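Local coordinates for glycosyl hydrolases family 2, sugar binding domain protein (Bacteroides uniformis str. 3978 T3 ii, PDB 6D1P) that probably hydrolyses O-glycosyl bonds as a beta-glucuronidase of glycoside hydrolase family 2 from a human gut bacterium, at residues R405-T408 / N409-E412. Sequence-based numbering, arbitrary orientation.
Sequences RMLT and NMIE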
ATOM      1  N   ARG A 405     -21.780 -12.862 -19.466  1.00 24.18           N
ATOM      2  CA  ARG A 405     -22.217 -13.328 -18.159  1.00 25.43           C
ATOM      3  C   ARG A 405     -22.849 -12.203 -17.349  1.00 28.11           C
ATOM      4  O   ARG A 405     -23.878 -12.409 -16.692  1.00 27.17           O
ATOM      5  CB  ARG A 405     -21.035 -13.926 -17.399  1.00 28.03           C
ATOM      6  CG  ARG A 405     -21.403 -14.557 -16.073  1.00 26.91           C
ATOM      7  CD  ARG A 405     -20.191 -15.296 -15.485  1.00 31.49           C
ATOM      8  NE  ARG A 405     -19.106 -14.389 -15.121  1.00 26.86           N
ATOM      9  CZ  ARG A 405     -17.947 -14.302 -15.770  1.00 29.00           C
ATOM     10  NH1 ARG A 405     -17.724 -15.084 -16.818  1.00 29.95           N
ATOM     11  NH2 ARG A 405     -17.000 -13.448 -15.358  1.00 23.71           N
ATOM     12  N   MET A 406     -22.251 -11.011 -17.362  1.00 23.07           N
ATOM     13  CA  MET A 406     -22.808  -9.951 -16.529  1.00 27.67           C
ATOM     14  C   MET A 406     -24.119  -9.426 -17.115  1.00 28.05           C
ATOM     15  O   MET A 406     -25.057  -9.122 -16.369  1.00 24.88           O
ATOM     16  CB  MET A 406     -21.777  -8.838 -16.327  1.00 23.16           C
ATOM     17  CG  MET A 406     -20.584  -9.307 -15.488  1.00 24.22           C
ATOM     18  SD  MET A 406     -19.407  -8.020 -15.018  1.00 24.56           S
ATOM     19  CE  MET A 406     -20.228  -7.239 -13.630  1.00 21.16           C
ATOM     20  N   LEU A 407     -24.222  -9.348 -18.444  1.00 27.06           N
ATOM     21  CA  LEU A 407     -25.504  -8.980 -19.040  1.00 28.79           C
ATOM     22  C   LEU A 407     -26.582  -9.967 -18.626  1.00 27.85           C
ATOM     23  O   LEU A 407     -27.669  -9.574 -18.182  1.00 24.86           O
ATOM     24  CB  LEU A 407     -25.392  -8.910 -20.560  1.00 24.21           C
ATOM     25  CG  LEU A 407     -26.701  -8.535 -21.247  1.00 25.95           C
ATOM     26  CD1 LEU A 407     -27.206  -7.204 -20.756  1.00 19.30           C
ATOM     27  CD2 LEU A 407     -26.492  -8.511 -22.750  1.00 27.45           C
ATOM     28  N   THR A 408     -26.262 -11.262 -18.710  1.00 27.62           N
ATOM     29  CA  THR A 408     -27.194 -12.311 -18.312  1.00 27.20           C
ATOM     30  C   THR A 408     -27.584 -12.175 -16.845  1.00 30.34           C
ATOM     31  O   THR A 408     -28.772 -12.225 -16.500  1.00 34.16           O
ATOM     32  CB  THR A 408     -26.565 -13.676 -18.588  1.00 26.64           C
ATOM     33  OG1 THR A 408     -26.320 -13.798 -19.997  1.00 26.21           O
ATOM     34  CG2 THR A 408     -27.459 -14.803 -18.121  1.00 25.06           C
ATOM     35  N   ASN A 409     -26.592 -11.975 -15.971  1.00 27.68           N
ATOM     36  CA  ASN A 409     -26.871 -11.865 -14.542  1.00 26.28           C
ATOM     37  C   ASN A 409     -27.688 -10.616 -14.238  1.00 26.26           C
ATOM     38  O   ASN A 409     -28.635 -10.663 -13.445  1.00 26.10           O
ATOM     39  CB  ASN A 409     -25.565 -11.857 -13.739  1.00 25.56           C
ATOM     40  CG  ASN A 409     -24.921 -13.226 -13.636  1.00 29.28           C
ATOM     41  OD1 ASN A 409     -25.569 -14.242 -13.837  1.00 32.81           O
ATOM     42  ND2 ASN A 409     -23.635 -13.255 -13.296  1.00 29.53           N
ATOM     43  N   MET A 410     -27.338  -9.490 -14.853  1.00 23.47           N
ATOM     44  CA  MET A 410     -28.054  -8.250 -14.585  1.00 23.55           C
ATOM     45  C   MET A 410     -29.530  -8.372 -14.943  1.00 26.62           C
ATOM     46  O   MET A 410     -30.405  -7.975 -14.168  1.00 27.53           O
ATOM     47  CB  MET A 410     -27.420  -7.107 -15.363  1.00 23.17           C
ATOM     48  CG  MET A 410     -27.903  -5.756 -14.926  1.00 24.81           C
ATOM     49  SD  MET A 410     -27.270  -4.469 -15.994  1.00 28.34           S
ATOM     50  CE  MET A 410     -27.934  -5.012 -17.559  1.00 24.36           C
ATOM     51  N   ILE A 411     -29.817  -8.916 -16.125  1.00 29.05           N
ATOM     52  CA  ILE A 411     -31.192  -9.057 -16.581  1.00 27.94           C
ATOM     53  C   ILE A 411     -31.934 -10.076 -15.729  1.00 28.35           C
ATOM     54  O   ILE A 411     -33.033  -9.814 -15.241  1.00 32.69           O
ATOM     55  CB  ILE A 411     -31.211  -9.440 -18.069  1.00 32.42           C
ATOM     56  CG1 ILE A 411     -30.803  -8.238 -18.922  1.00 29.94           C
ATOM     57  CG2 ILE A 411     -32.578  -9.973 -18.454  1.00 29.16           C
ATOM     58  CD1 ILE A 411     -30.479  -8.610 -20.337  1.00 28.70           C
ATOM     59  N   GLU A 412     -31.338 -11.245 -15.520  1.00 30.60           N
ATOM     60  CA  GLU A 412     -32.036 -12.270 -14.751  1.00 34.64           C
ATOM     61  C   GLU A 412     -32.278 -11.836 -13.310  1.00 35.64           C
ATOM     62  O   GLU A 412     -33.321 -12.168 -12.737  1.00 36.69           O
ATOM     63  CB  GLU A 412     -31.258 -13.583 -14.799  1.00 35.96           C
ATOM     64  CG  GLU A 412     -31.569 -14.388 -16.062  1.00 38.28           C
ATOM     65  CD  GLU A 412     -30.754 -15.657 -16.173  1.00 41.29           C
ATOM     66  OE1 GLU A 412     -29.860 -15.875 -15.314  1.00 49.00           O
ATOM     67  OE2 GLU A 412     -30.996 -16.428 -17.128  1.00 37.34           O
TER
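Four successive i+4 to i hydrogen bonds, from the amides of Asn409, Met410, Ile411 and Glu412 to the carbonyls of Arg405, Met406, Leu407 and Thr408, make 405-412 a regular alpha-helical run, with Asn409 N to Arg405 O at 2.8 Å and Ile411 N to Leu407 O at 3.0 Å. It lies within helix 397-414, the crossover of the beta-alpha-beta unit between parallel strands 382-386 and 420-432 of the TIM barrel. The buried face carries Leu407, Met410 and Ile411. Leu407 and Ile411 run side by side in the same direction, their CD1 methyls 3.6 Å apart, while the CE methyl of Met410 reaches Leu407 CD1 at 3.9 Å after a bend about the SD-CG bond (chi3 59°). This face packs on Leu425 and Trp423 of strand 420-432 and on Leu450 and Ala454 of helix 440-457, joining the helix to the barrel strand and the next helix. On the partly exposed side, Asn409 lies alongside Arg405, its ND2 3.8 Å from Arg405 CG, with amide and guanidinium planes turned 59° apart. Their polar ends are hydrogen-bonded to the sugar-binding domain: Asn409 ND2 to Asp135 OD2, Arg405 NH2 to the carbonyl of Val131. Glu412, one turn beyond Thr408, runs beside it. Its CG, beside its own backbone N at chi1 -84°, packs against the Thr408 carbonyl, and the extended chain brings the carboxylate to the Thr408 methyl. Cutting this side chain back to an alanine is likely to leave the Thr408 methyl and carbonyl without their cover on this side. Thr408 OG1 turns back to hydrogen-bond with the Arg404 carbonyl, whereas Thr408 CG2 meets Glu412 OE1 at 3.8 Å.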